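Local coordinates for protein sgbp-b (Bacteroides uniformis, PDB 7K44) that probably binds xyloglucan at the bacterial cell surface, as a surface glycan-binding protein of a polysaccharide utilization locus, at residues 35-40 with 47-52; 304-309 with 348-353; 153-158 with 188-193; 298-303 with 313-318; 209-214 with 380-385. All blocks are in the same frame, centred on the assembly; numbering follows the deposited sequence.

Contact 1: 35-40 with 47-52; sequences TRVATT and TPLRIV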
# COMPACT_ATOMS: atom_id res chain seq x y z
N THR A 35 -20.93 10.83 11.22
CA THR A 35 -19.76 10.06 10.81
C THR A 35 -19.75 9.86 9.30
O THR A 35 -18.71 10.01 8.65
CB THR A 35 -19.79 8.70 11.50
OG1 THR A 35 -19.77 8.89 12.92
CG2 THR A 35 -18.60 7.85 11.07
N ARG A 36 -20.90 9.52 8.73
CA ARG A 36 -21.00 9.21 7.32
C ARG A 36 -22.47 9.19 6.96
O ARG A 36 -23.35 9.20 7.84
CB ARG A 36 -20.37 7.86 6.98
CG ARG A 36 -20.98 6.71 7.76
CD ARG A 36 -20.30 5.37 7.46
NE ARG A 36 -20.85 4.32 8.32
CZ ARG A 36 -21.72 3.40 7.92
NH1 ARG A 36 -22.15 3.38 6.66
NH2 ARG A 36 -22.17 2.49 8.78
N VAL A 37 -22.73 9.15 5.66
CA VAL A 37 -24.07 9.01 5.12
C VAL A 37 -24.05 7.84 4.15
O VAL A 37 -23.21 7.80 3.24
CB VAL A 37 -24.53 10.29 4.41
CG1 VAL A 37 -25.90 10.07 3.79
CG2 VAL A 37 -24.58 11.43 5.40
N ALA A 38 -24.93 6.87 4.37
CA ALA A 38 -25.06 5.72 3.51
C ALA A 38 -26.13 6.00 2.46
O ALA A 38 -27.23 6.44 2.80
CB ALA A 38 -25.46 4.49 4.32
N THR A 39 -25.79 5.77 1.20
CA THR A 39 -26.74 5.95 0.11
C THR A 39 -26.16 5.34 -1.16
O THR A 39 -24.95 5.10 -1.26
CB THR A 39 -27.05 7.43 -0.14
OG1 THR A 39 -28.19 7.53 -1.00
CG2 THR A 39 -25.86 8.14 -0.79
N THR A 40 -27.05 5.09 -2.12
CA THR A 40 -26.66 4.63 -3.44
C THR A 40 -26.69 5.81 -4.41
O THR A 40 -27.55 6.69 -4.31
CB THR A 40 -27.61 3.53 -3.94
OG1 THR A 40 -28.97 3.95 -3.81
CG2 THR A 40 -27.41 2.26 -3.13
N THR A 47 -34.55 8.30 -3.33
CA THR A 47 -33.44 7.43 -2.96
C THR A 47 -33.28 7.40 -1.44
O THR A 47 -33.19 8.46 -0.82
CB THR A 47 -32.14 7.91 -3.59
OG1 THR A 47 -32.24 7.81 -5.01
CG2 THR A 47 -30.97 7.06 -3.10
N PRO A 48 -33.21 6.23 -0.81
CA PRO A 48 -33.02 6.20 0.64
C PRO A 48 -31.62 6.62 1.03
O PRO A 48 -30.64 6.27 0.37
CB PRO A 48 -33.25 4.72 0.99
CG PRO A 48 -33.95 4.13 -0.19
CD PRO A 48 -33.47 4.90 -1.38
N LEU A 49 -31.54 7.40 2.10
CA LEU A 49 -30.27 7.76 2.72
C LEU A 49 -30.33 7.41 4.20
O LEU A 49 -31.41 7.42 4.80
CB LEU A 49 -29.95 9.27 2.59
CG LEU A 49 -29.72 9.85 1.20
CD1 LEU A 49 -31.01 10.40 0.62
CD2 LEU A 49 -28.67 10.97 1.25
N ARG A 50 -29.17 7.14 4.79
CA ARG A 50 -29.08 6.97 6.23
C ARG A 50 -27.93 7.81 6.76
O ARG A 50 -26.77 7.59 6.39
CB ARG A 50 -28.89 5.50 6.61
CG ARG A 50 -29.10 5.24 8.09
CD ARG A 50 -28.76 3.79 8.47
NE ARG A 50 -29.68 2.83 7.89
CZ ARG A 50 -29.60 1.52 8.09
NH1 ARG A 50 -28.63 1.02 8.85
NH2 ARG A 50 -30.47 0.70 7.52
N ILE A 51 -28.25 8.76 7.64
CA ILE A 51 -27.22 9.51 8.34
C ILE A 51 -26.73 8.69 9.53
O ILE A 51 -27.53 8.27 10.38
CB ILE A 51 -27.76 10.87 8.82
CG1 ILE A 51 -28.31 11.67 7.64
CG2 ILE A 51 -26.66 11.64 9.55
CD1 ILE A 51 -29.03 12.95 8.07
N VAL A 52 -25.42 8.47 9.60
CA VAL A 52 -24.80 7.67 10.65
C VAL A 52 -23.92 8.58 11.50
O VAL A 52 -23.01 9.23 10.98
CB VAL A 52 -23.98 6.51 10.07
CG1 VAL A 52 -23.29 5.74 11.18
CG2 VAL A 52 -24.88 5.61 9.25
O HOH W 1 -29.98 4.15 -1.07
O HOH W 2 -30.37 5.38 -6.23
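R36 and V52 lie side by side and point the same way from a hydrogen-bonded antiparallel pair. The arginine chain, extended from CG to NE, runs along the valine, with R36 CG 3.8 Å from V52 CB, and its guanidinium ends with V52 CG2 over the centre of one face at 4.1 Å. Long aliphatic arms of this kind suit a partly exposed strand, because they cover a beta-branched neighbour while carrying their charge outward. An alanine here is likely to uncover this side of V52 and leave E171 without its weak, long ion pair. Beside them T35 N and R36 N both donate to V52 O, a classic beta bulge. On the other face V37 CG1 meets L49 CD2 slantwise at 3.9 Å. T39 turns OG1 opposite its backbone N (chi1 -167°), where it donates to P48 O at 3.1 Å, 31° off the carbonyl plane, and its side chain crosses that of T47 at about a right angle. The two strands form a hairpin at the margin of a four-stranded antiparallel sheet; strand 91-95 flanks 48-54 on its far side, and L49 and I51 pack against strands 114-120 and 103-110 of the companion sheet.

Contact 2: 304-309 with 348-353; sequences YLKGNE and GEFQKR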
# COMPACT_ATOMS: atom_id res chain seq x y z
N TYR A 304 25.56 -3.24 -1.31
CA TYR A 304 26.45 -2.68 -2.31
C TYR A 304 26.35 -3.49 -3.60
O TYR A 304 26.04 -4.69 -3.57
CB TYR A 304 27.90 -2.52 -1.80
CG TYR A 304 28.61 -3.80 -1.44
CD1 TYR A 304 28.51 -4.34 -0.17
CD2 TYR A 304 29.37 -4.46 -2.38
CE1 TYR A 304 29.17 -5.55 0.15
CE2 TYR A 304 30.02 -5.65 -2.08
CZ TYR A 304 29.92 -6.18 -0.82
OH TYR A 304 30.56 -7.36 -0.53
N LEU A 305 26.57 -2.82 -4.73
CA LEU A 305 26.35 -3.38 -6.05
C LEU A 305 27.64 -3.39 -6.84
O LEU A 305 28.43 -2.43 -6.79
CB LEU A 305 25.30 -2.59 -6.82
CG LEU A 305 23.99 -2.33 -6.08
CD1 LEU A 305 23.02 -1.56 -6.97
CD2 LEU A 305 23.37 -3.66 -5.68
N LYS A 306 27.85 -4.47 -7.59
CA LYS A 306 29.01 -4.64 -8.48
C LYS A 306 30.33 -4.43 -7.75
O LYS A 306 31.32 -3.96 -8.33
CB LYS A 306 28.88 -3.80 -9.75
CG LYS A 306 27.78 -4.29 -10.68
CD LYS A 306 27.74 -3.54 -12.00
CE LYS A 306 26.77 -4.17 -12.96
NZ LYS A 306 26.97 -3.65 -14.35
N GLY A 307 30.37 -4.81 -6.47
CA GLY A 307 31.60 -4.74 -5.71
C GLY A 307 32.00 -3.35 -5.27
O GLY A 307 33.09 -3.19 -4.73
N ASN A 308 31.13 -2.36 -5.46
CA ASN A 308 31.48 -0.97 -5.16
C ASN A 308 31.15 -0.68 -3.69
O ASN A 308 30.19 -0.00 -3.34
CB ASN A 308 30.76 -0.02 -6.12
CG ASN A 308 31.29 1.40 -6.03
OD1 ASN A 308 32.13 1.70 -5.19
ND2 ASN A 308 30.80 2.27 -6.91
N GLU A 309 31.99 -1.26 -2.82
CA GLU A 309 31.84 -1.03 -1.39
C GLU A 309 32.02 0.44 -1.04
O GLU A 309 31.44 0.91 -0.05
CB GLU A 309 32.80 -1.91 -0.60
CG GLU A 309 32.58 -3.38 -0.83
CD GLU A 309 33.41 -4.24 0.11
OE1 GLU A 309 33.31 -4.03 1.33
OE2 GLU A 309 34.16 -5.11 -0.39
N GLY A 348 22.49 3.23 -18.08
CA GLY A 348 23.36 2.56 -19.04
C GLY A 348 24.81 2.54 -18.61
O GLY A 348 25.51 1.55 -18.81
N GLU A 349 25.29 3.64 -18.03
CA GLU A 349 26.66 3.65 -17.54
C GLU A 349 26.85 2.66 -16.39
O GLU A 349 27.88 1.98 -16.33
CB GLU A 349 27.11 5.07 -17.18
CG GLU A 349 27.12 6.05 -18.36
CD GLU A 349 28.18 5.74 -19.42
OE1 GLU A 349 29.15 6.52 -19.53
OE2 GLU A 349 28.04 4.74 -20.16
N PHE A 350 25.86 2.54 -15.50
CA PHE A 350 25.97 1.52 -14.46
C PHE A 350 25.97 0.12 -15.06
O PHE A 350 26.69 -0.77 -14.58
CB PHE A 350 24.83 1.65 -13.44
CG PHE A 350 24.77 0.49 -12.49
CD1 PHE A 350 25.70 0.37 -11.47
CD2 PHE A 350 23.79 -0.48 -12.62
CE1 PHE A 350 25.67 -0.69 -10.59
CE2 PHE A 350 23.74 -1.57 -11.74
CZ PHE A 350 24.68 -1.67 -10.72
N GLN A 351 25.15 -0.12 -16.08
CA GLN A 351 25.13 -1.43 -16.72
C GLN A 351 26.49 -1.77 -17.30
O GLN A 351 26.91 -2.94 -17.30
CB GLN A 351 24.12 -1.45 -17.85
CG GLN A 351 22.67 -1.43 -17.43
CD GLN A 351 21.78 -1.56 -18.64
OE1 GLN A 351 21.86 -0.76 -19.57
NE2 GLN A 351 20.95 -2.60 -18.65
N LYS A 352 27.19 -0.77 -17.83
CA LYS A 352 28.49 -1.02 -18.45
C LYS A 352 29.59 -1.25 -17.43
O LYS A 352 30.66 -1.76 -17.80
CB LYS A 352 28.85 0.11 -19.41
CG LYS A 352 28.03 0.08 -20.69
CD LYS A 352 28.18 1.36 -21.49
CE LYS A 352 27.22 1.33 -22.67
NZ LYS A 352 25.84 0.94 -22.23
N ARG A 353 29.37 -0.88 -16.18
CA ARG A 353 30.37 -1.14 -15.14
C ARG A 353 30.62 -2.64 -15.01
O ARG A 353 29.70 -3.46 -15.08
CB ARG A 353 29.90 -0.55 -13.81
CG ARG A 353 30.90 -0.74 -12.69
CD ARG A 353 30.37 -0.25 -11.36
NE ARG A 353 31.41 -0.28 -10.34
CZ ARG A 353 32.10 0.78 -9.93
NH1 ARG A 353 31.85 1.98 -10.44
NH2 ARG A 353 33.03 0.63 -9.00
O HOH W 3 32.64 -2.75 -10.59
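With chi1 at -69° and the rest of its chain extended, K306 reaches straight from its turn to the end of helix 347-352, while F350, its CG opposite the backbone N, turns one ring face to that chain. K306 is the second residue of a type I' turn, L305 to N308, and its positive phi is what this turn requires. The ammonium lies over the F350 face in a cation-pi contact, 4.7 Å from the centroid and 10° off the normal. NZ also donates to two carbonyls where the helix ends: R353 O at 2.8 Å and F350 O, the latter in the carbonyl plane on a lone pair. A lysine suits this place because its methylenes cover the ring and its charge probably gains from the partial negative end of the helix. N308, whose ND2 bonds D343, stacks its amide on the R353 guanidinium, which E344 pairs with; the planes are 6° apart. A water links the K306 carbonyl to the R353 side chain, donating to K306 O at 2.9 Å and accepting from R353 NE at 2.8 Å.

Contact 3: 153-158 with 188-193; sequences VSITMG and CSLAIT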
# COMPACT_ATOMS: atom_id res chain seq x y z
N VAL A 153 -16.67 -2.43 -8.27
CA VAL A 153 -17.05 -3.36 -9.31
C VAL A 153 -15.95 -4.39 -9.56
O VAL A 153 -16.24 -5.57 -9.76
CB VAL A 153 -17.39 -2.58 -10.60
CG1 VAL A 153 -17.59 -3.53 -11.77
CG2 VAL A 153 -18.64 -1.74 -10.38
N SER A 154 -14.69 -3.96 -9.56
CA SER A 154 -13.61 -4.89 -9.87
C SER A 154 -12.30 -4.30 -9.39
O SER A 154 -12.16 -3.08 -9.24
CB SER A 154 -13.53 -5.17 -11.37
OG SER A 154 -13.23 -3.99 -12.10
N ILE A 155 -11.35 -5.20 -9.12
CA ILE A 155 -9.95 -4.84 -8.92
C ILE A 155 -9.14 -5.72 -9.86
O ILE A 155 -9.23 -6.96 -9.78
CB ILE A 155 -9.51 -5.02 -7.46
CG1 ILE A 155 -10.43 -4.22 -6.53
CG2 ILE A 155 -8.06 -4.58 -7.30
CD1 ILE A 155 -10.08 -4.33 -5.07
N THR A 156 -8.38 -5.10 -10.76
CA THR A 156 -7.74 -5.82 -11.84
C THR A 156 -6.27 -5.42 -11.95
O THR A 156 -5.85 -4.35 -11.49
CB THR A 156 -8.44 -5.56 -13.18
OG1 THR A 156 -8.36 -4.16 -13.49
CG2 THR A 156 -9.91 -5.96 -13.09
N MET A 157 -5.50 -6.31 -12.57
CA MET A 157 -4.07 -6.08 -12.80
C MET A 157 -3.72 -6.86 -14.06
O MET A 157 -3.59 -8.08 -14.02
CB MET A 157 -3.26 -6.57 -11.60
CG MET A 157 -3.83 -7.82 -10.96
SD MET A 157 -3.10 -8.19 -9.36
CE MET A 157 -3.59 -6.78 -8.39
N GLY A 158 -3.57 -6.15 -15.17
CA GLY A 158 -3.35 -6.86 -16.42
C GLY A 158 -4.56 -7.73 -16.72
O GLY A 158 -5.71 -7.27 -16.66
N CYS A 188 1.96 -3.97 -15.76
CA CYS A 188 0.59 -3.65 -16.16
C CYS A 188 0.09 -2.52 -15.26
O CYS A 188 0.87 -1.88 -14.55
CB CYS A 188 -0.30 -4.89 -16.01
SG CYS A 188 -0.23 -5.61 -14.33
N SER A 189 -1.21 -2.26 -15.31
CA SER A 189 -1.85 -1.28 -14.45
C SER A 189 -2.68 -2.02 -13.40
O SER A 189 -3.40 -2.96 -13.73
CB SER A 189 -2.77 -0.35 -15.25
OG SER A 189 -2.02 0.59 -16.00
N LEU A 190 -2.54 -1.60 -12.15
CA LEU A 190 -3.51 -1.94 -11.12
C LEU A 190 -4.69 -0.98 -11.26
O LEU A 190 -4.50 0.23 -11.34
CB LEU A 190 -2.87 -1.75 -9.75
CG LEU A 190 -3.80 -1.83 -8.54
CD1 LEU A 190 -4.35 -3.24 -8.40
CD2 LEU A 190 -3.08 -1.38 -7.26
N ALA A 191 -5.90 -1.53 -11.31
CA ALA A 191 -7.08 -0.71 -11.53
C ALA A 191 -8.16 -1.09 -10.54
O ALA A 191 -8.48 -2.28 -10.40
CB ALA A 191 -7.60 -0.88 -12.96
N ILE A 192 -8.71 -0.10 -9.86
CA ILE A 192 -9.89 -0.27 -9.02
C ILE A 192 -11.04 0.43 -9.73
O ILE A 192 -10.97 1.63 -10.00
CB ILE A 192 -9.70 0.30 -7.62
CG1 ILE A 192 -8.57 -0.42 -6.88
CG2 ILE A 192 -11.01 0.21 -6.83
CD1 ILE A 192 -8.25 0.22 -5.53
N THR A 193 -12.09 -0.32 -10.04
CA THR A 193 -13.24 0.21 -10.74
C THR A 193 -14.43 0.19 -9.79
O THR A 193 -14.72 -0.84 -9.18
CB THR A 193 -13.55 -0.60 -11.99
OG1 THR A 193 -12.47 -0.49 -12.92
CG2 THR A 193 -14.83 -0.09 -12.67
O HOH W 4 -10.81 -2.68 -12.33
O HOH W 5 -6.01 -3.21 -14.65
O HOH W 6 -3.07 -3.64 -17.29
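Strands 153-157 and 188-193 run antiparallel at 179°, their axes 4.7 Å apart, and the pairing opens with a classic beta bulge in which V153 N and S154 N both donate to T193 O. The following hydrogen-bonded pair, T156 with A191, is closed by two bonds of 2.8 Å, T156 N to A191 O and A191 N to T156 O. One face is apolar. M157 and L190 lie side by side and point the same way, M157 CE touching L190 CD1 in one of two conformers; the same leucine methyl also reaches I155 CG2 at 4.1 Å, and I155 CG2 touches I192 CG1. Flexible methionine and branched aliphatics suit this face, which faces the inside of the sandwich of the IPT/TIG domain, an immunoglobulin-like fold: L176 and F178 of strand 175-179 meet I155, and V131 and I128 of strand 127-131 meet L190 and I192. The other face carries small and hydroxylated residues. S154 OG, between its backbone N and carbonyl carbon (chi1 63°), sits 3.4 Å from T193 CB, and a water bonds both S154 OG and T193 OG1, the latter also bonded to T198. T156 OG1 lies 3.4 Å from the A191 methyl and shares a second water with S189 O. At the end C188 SG stands 3.5 Å from G158 N; G158 has positive phi, and a side chain there would crowd C188 CB.

Contact 4: 298-303 with 313-318; sequences GPVFRI and YTNYRP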
# COMPACT_ATOMS: atom_id res chain seq x y z
N GLY A 298 20.52 -2.16 16.99
CA GLY A 298 21.84 -2.74 16.85
C GLY A 298 22.08 -3.32 15.47
O GLY A 298 22.92 -2.83 14.70
N PRO A 299 21.35 -4.38 15.13
CA PRO A 299 21.57 -5.04 13.84
C PRO A 299 21.24 -4.13 12.65
O PRO A 299 20.21 -3.46 12.62
CB PRO A 299 20.62 -6.24 13.90
CG PRO A 299 20.51 -6.54 15.37
CD PRO A 299 20.49 -5.17 16.02
N VAL A 300 22.14 -4.13 11.67
CA VAL A 300 22.03 -3.27 10.50
C VAL A 300 22.46 -4.03 9.26
O VAL A 300 23.29 -4.94 9.33
CB VAL A 300 22.87 -1.98 10.64
CG1 VAL A 300 22.23 -1.02 11.66
CG2 VAL A 300 24.31 -2.30 11.05
N PHE A 301 21.91 -3.62 8.12
CA PHE A 301 22.34 -4.14 6.83
C PHE A 301 23.14 -3.08 6.09
O PHE A 301 22.86 -1.88 6.17
CB PHE A 301 21.15 -4.47 5.93
CG PHE A 301 20.52 -5.78 6.22
CD1 PHE A 301 19.53 -5.87 7.18
CD2 PHE A 301 20.94 -6.92 5.56
CE1 PHE A 301 18.95 -7.10 7.47
CE2 PHE A 301 20.35 -8.14 5.84
CZ PHE A 301 19.36 -8.23 6.80
N ARG A 302 24.11 -3.54 5.33
CA ARG A 302 24.64 -2.74 4.25
C ARG A 302 24.35 -3.43 2.92
O ARG A 302 24.17 -4.66 2.86
CB ARG A 302 26.13 -2.44 4.41
CG ARG A 302 27.02 -3.54 3.97
CD ARG A 302 28.43 -3.00 3.85
NE ARG A 302 29.40 -4.08 3.78
CZ ARG A 302 30.59 -3.99 3.19
NH1 ARG A 302 30.97 -2.86 2.59
NH2 ARG A 302 31.39 -5.04 3.18
N ILE A 303 24.26 -2.62 1.88
CA ILE A 303 23.98 -3.08 0.53
C ILE A 303 25.01 -2.46 -0.39
O ILE A 303 25.34 -1.27 -0.26
CB ILE A 303 22.55 -2.68 0.11
CG1 ILE A 303 21.54 -3.26 1.11
CG2 ILE A 303 22.27 -3.09 -1.33
CD1 ILE A 303 20.12 -3.31 0.63
N TYR A 313 25.48 1.46 0.81
CA TYR A 313 24.47 2.05 1.68
C TYR A 313 24.47 1.27 2.99
O TYR A 313 24.23 0.06 2.99
CB TYR A 313 23.09 1.99 1.02
CG TYR A 313 22.01 2.75 1.76
CD1 TYR A 313 22.01 4.14 1.78
CD2 TYR A 313 21.00 2.08 2.42
CE1 TYR A 313 21.02 4.83 2.44
CE2 TYR A 313 20.01 2.77 3.10
CZ TYR A 313 20.03 4.14 3.10
OH TYR A 313 19.05 4.84 3.76
N THR A 314 24.74 1.95 4.10
CA THR A 314 24.94 1.29 5.38
C THR A 314 23.82 1.64 6.36
O THR A 314 23.00 2.54 6.14
CB THR A 314 26.29 1.64 6.00
OG1 THR A 314 26.32 3.05 6.31
CG2 THR A 314 27.45 1.29 5.07
N ASN A 315 23.81 0.89 7.47
CA ASN A 315 22.94 1.16 8.62
C ASN A 315 21.46 1.02 8.27
O ASN A 315 20.61 1.75 8.80
CB ASN A 315 23.23 2.52 9.25
CG ASN A 315 24.58 2.55 9.93
OD1 ASN A 315 24.99 1.59 10.58
ND2 ASN A 315 25.28 3.66 9.78
N TYR A 316 21.14 0.06 7.41
CA TYR A 316 19.78 -0.07 6.92
C TYR A 316 18.95 -1.06 7.75
O TYR A 316 19.41 -2.15 8.10
CB TYR A 316 19.78 -0.51 5.46
CG TYR A 316 18.40 -0.63 4.90
CD1 TYR A 316 17.61 0.50 4.72
CD2 TYR A 316 17.87 -1.87 4.54
CE1 TYR A 316 16.34 0.41 4.20
CE2 TYR A 316 16.59 -1.97 4.02
CZ TYR A 316 15.83 -0.83 3.86
OH TYR A 316 14.55 -0.91 3.34
N ARG A 317 17.72 -0.66 8.05
CA ARG A 317 16.73 -1.53 8.67
C ARG A 317 15.59 -1.69 7.68
O ARG A 317 15.00 -0.67 7.26
CB ARG A 317 16.20 -0.92 9.98
CG ARG A 317 17.19 -0.91 11.14
CD ARG A 317 16.53 -0.40 12.43
NE ARG A 317 15.52 -1.33 12.93
CZ ARG A 317 15.74 -2.23 13.88
NH1 ARG A 317 14.76 -3.03 14.28
NH2 ARG A 317 16.94 -2.33 14.44
N PRO A 318 15.25 -2.91 7.26
CA PRO A 318 14.15 -3.08 6.30
C PRO A 318 12.86 -2.52 6.86
O PRO A 318 12.40 -2.92 7.93
CB PRO A 318 14.07 -4.60 6.13
CG PRO A 318 15.48 -5.07 6.42
CD PRO A 318 15.95 -4.17 7.54
O HOH W 7 19.49 -1.27 14.22
O HOH W 8 18.62 -3.96 10.33
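The F301 ring takes Y316 O at its edge, in plane, with F301 CD1 3.8 Å from that oxygen, and the P318 and F301 side chains cross at about a right angle, P318 CD coming 4.0 Å from F301 CD1. The Y316 ring in turn has F301 CB at its edge, while Y316 CD1 lies in the plane of the Y313 ring at its edge. Aromatic residues suit this side because they fill the space between sheets with broad surfaces. F301 CG lies opposite the carbonyl carbon (chi1 -80°), which brings the ring to P318. A serine in its place, lacking the ring beside P318 and M375, would probably open a gap between the sheets. In the backbone, F301 N binds Y316 O at 2.9 Å on a lone pair, and F301 O faces both N315 and Y316 in a G1 bulge, where positive phi at N315 turns the chain. The pair forms a hairpin at the margin of a five-stranded sheet: strand 357-364 lies beside 300-305, and the aromatic side rests on strands 331-337 and 371-384.

Contact 5: 209-214 with 380-385; sequences NIVLNY and FRVVKI. With CA (calcium ion), chain B.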
# COMPACT_ATOMS: atom_id res chain seq x y z
N ASN A 209 11.64 -5.82 -14.87
CA ASN A 209 12.68 -5.07 -14.19
C ASN A 209 13.38 -5.87 -13.10
O ASN A 209 14.24 -5.33 -12.40
CB ASN A 209 12.11 -3.78 -13.61
CG ASN A 209 11.60 -2.84 -14.68
OD1 ASN A 209 10.68 -3.18 -15.43
ND2 ASN A 209 12.20 -1.66 -14.75
N ILE A 210 13.04 -7.16 -12.96
CA ILE A 210 13.66 -8.02 -11.95
C ILE A 210 15.11 -8.31 -12.34
O ILE A 210 15.39 -8.68 -13.49
CB ILE A 210 12.86 -9.32 -11.82
CG1 ILE A 210 11.54 -9.07 -11.09
CG2 ILE A 210 13.67 -10.40 -11.10
CD1 ILE A 210 11.71 -8.87 -9.58
N VAL A 211 16.02 -8.12 -11.39
CA VAL A 211 17.44 -8.44 -11.57
C VAL A 211 17.88 -9.66 -10.77
O VAL A 211 18.96 -10.21 -11.04
CB VAL A 211 18.35 -7.23 -11.28
CG1 VAL A 211 17.95 -6.05 -12.14
CG2 VAL A 211 18.31 -6.86 -9.79
N LEU A 212 17.08 -10.10 -9.80
CA LEU A 212 17.42 -11.27 -9.00
C LEU A 212 16.14 -11.79 -8.36
O LEU A 212 15.49 -11.06 -7.59
CB LEU A 212 18.43 -10.90 -7.91
CG LEU A 212 18.71 -12.01 -6.88
CD1 LEU A 212 19.37 -13.24 -7.53
CD2 LEU A 212 19.59 -11.51 -5.76
N ASN A 213 15.79 -13.04 -8.66
CA ASN A 213 14.63 -13.64 -8.02
C ASN A 213 14.87 -15.05 -7.51
O ASN A 213 13.92 -15.68 -7.03
CB ASN A 213 13.36 -13.59 -8.91
CG ASN A 213 13.46 -14.46 -10.13
OD1 ASN A 213 14.39 -15.26 -10.28
ND2 ASN A 213 12.50 -14.31 -11.03
N TYR A 214 16.09 -15.56 -7.59
CA TYR A 214 16.46 -16.88 -7.09
C TYR A 214 15.76 -18.01 -7.81
O TYR A 214 15.83 -19.17 -7.36
CB TYR A 214 16.24 -17.00 -5.58
CG TYR A 214 17.03 -15.99 -4.78
CD1 TYR A 214 18.42 -15.97 -4.85
CD2 TYR A 214 16.40 -15.08 -3.96
CE1 TYR A 214 19.16 -15.06 -4.11
CE2 TYR A 214 17.11 -14.17 -3.20
CZ TYR A 214 18.50 -14.17 -3.28
OH TYR A 214 19.26 -13.29 -2.54
N PHE A 380 14.31 -8.75 -6.32
CA PHE A 380 15.02 -7.49 -6.47
C PHE A 380 14.79 -6.96 -7.88
O PHE A 380 14.98 -7.67 -8.87
CB PHE A 380 16.52 -7.68 -6.22
CG PHE A 380 16.86 -8.10 -4.82
CD1 PHE A 380 16.79 -9.43 -4.43
CD2 PHE A 380 17.26 -7.16 -3.88
CE1 PHE A 380 17.11 -9.83 -3.14
CE2 PHE A 380 17.58 -7.54 -2.58
CZ PHE A 380 17.50 -8.87 -2.21
N ARG A 381 14.37 -5.69 -7.97
CA ARG A 381 14.09 -5.05 -9.25
C ARG A 381 14.63 -3.63 -9.22
O ARG A 381 14.79 -3.04 -8.15
CB ARG A 381 12.59 -5.04 -9.60
CG ARG A 381 11.68 -4.35 -8.58
CD ARG A 381 11.02 -5.33 -7.64
NE ARG A 381 9.95 -4.72 -6.84
CZ ARG A 381 9.40 -5.32 -5.78
NH1 ARG A 381 8.42 -4.70 -5.10
NH2 ARG A 381 9.80 -6.54 -5.41
N VAL A 382 14.95 -3.10 -10.40
CA VAL A 382 15.35 -1.70 -10.55
C VAL A 382 14.22 -0.99 -11.28
O VAL A 382 13.89 -1.35 -12.42
CB VAL A 382 16.67 -1.55 -11.32
CG1 VAL A 382 17.00 -0.06 -11.47
CG2 VAL A 382 17.80 -2.29 -10.61
N VAL A 383 13.64 0.04 -10.63
CA VAL A 383 12.42 0.68 -11.12
C VAL A 383 12.51 2.18 -10.91
O VAL A 383 13.25 2.68 -10.06
CB VAL A 383 11.16 0.13 -10.41
CG1 VAL A 383 10.89 -1.32 -10.79
CG2 VAL A 383 11.27 0.31 -8.91
N LYS A 384 11.68 2.91 -11.66
CA LYS A 384 11.60 4.35 -11.48
C LYS A 384 10.89 4.68 -10.18
O LYS A 384 9.94 4.01 -9.77
CB LYS A 384 10.85 4.97 -12.66
CG LYS A 384 11.70 5.03 -13.91
CD LYS A 384 11.02 5.73 -15.08
CE LYS A 384 12.00 5.86 -16.24
NZ LYS A 384 11.33 6.26 -17.52
N ILE A 385 11.38 5.72 -9.51
CA ILE A 385 10.71 6.29 -8.35
C ILE A 385 9.57 7.19 -8.84
O ILE A 385 8.44 7.11 -8.35
CB ILE A 385 11.69 7.08 -7.46
CG1 ILE A 385 12.90 6.23 -7.07
CG2 ILE A 385 10.97 7.62 -6.23
CD1 ILE A 385 14.10 7.05 -6.66
CA CA B . 11.76 -16.04 -5.98
O HOH W 9 10.61 -14.63 -7.56
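F380 is the main bump of this contact, and L212 lies alongside it, pointing the same way: L212 CD2 meets F380 CD1 at 3.7 Å. The hollow that takes the ring is completed by Y214, whose OH, bonded to N263, comes 4.1 Å from F380 CE1, and by L358 and L360 of strand 357-364. L212 O fits against the ring's edge, in its plane. Next to it V211 CG2 touches F380 CB, and V211 CG1 slants across to V382 CG2, each at 4.1 Å; compact valines suit this close, buried packing. I210 CD1 slips in beside R381 CB at 3.9 Å, while the arginine bends away to E288, Q286 and Q333. N209 fits beside V383: its CB touches V383 CG1, and chi1 of -64° lets ND2 donate to V382 O at 2.9 Å, in the carbonyl plane and close to its own amide plane. V211 N and, by a weak bond, L212 N both donate to F380 O, a classic beta bulge. One residue further on, N213 O binds the calcium ion at 2.4 Å together with a water, D215, D241, K243 and D378, so the strand pairing leads directly into the metal site of the beta-sheet xyloglucan-binding domain.

From the N terminus, contact 1 closes a short hairpin loop in the first sandwich. Contact 3 follows in series within the IPT/TIG domain, joining segments with 29 residues between them, its centre about 27 Å from that of contact 1. Contact 5 then closes a loop of 165 residues by pairing 209-214 with the C-terminal strand. Nested inside it are contacts 4 and 2, which cross: both use strand 300-305, so 304-309 falls within the hairpin of contact 4, while 348-353 comes later and ties a turn to a helix. A salt bridge, E309 to R302, joins contacts 2 and 4. Contacts 1 and 2 lie about 57 Å apart, centre to centre.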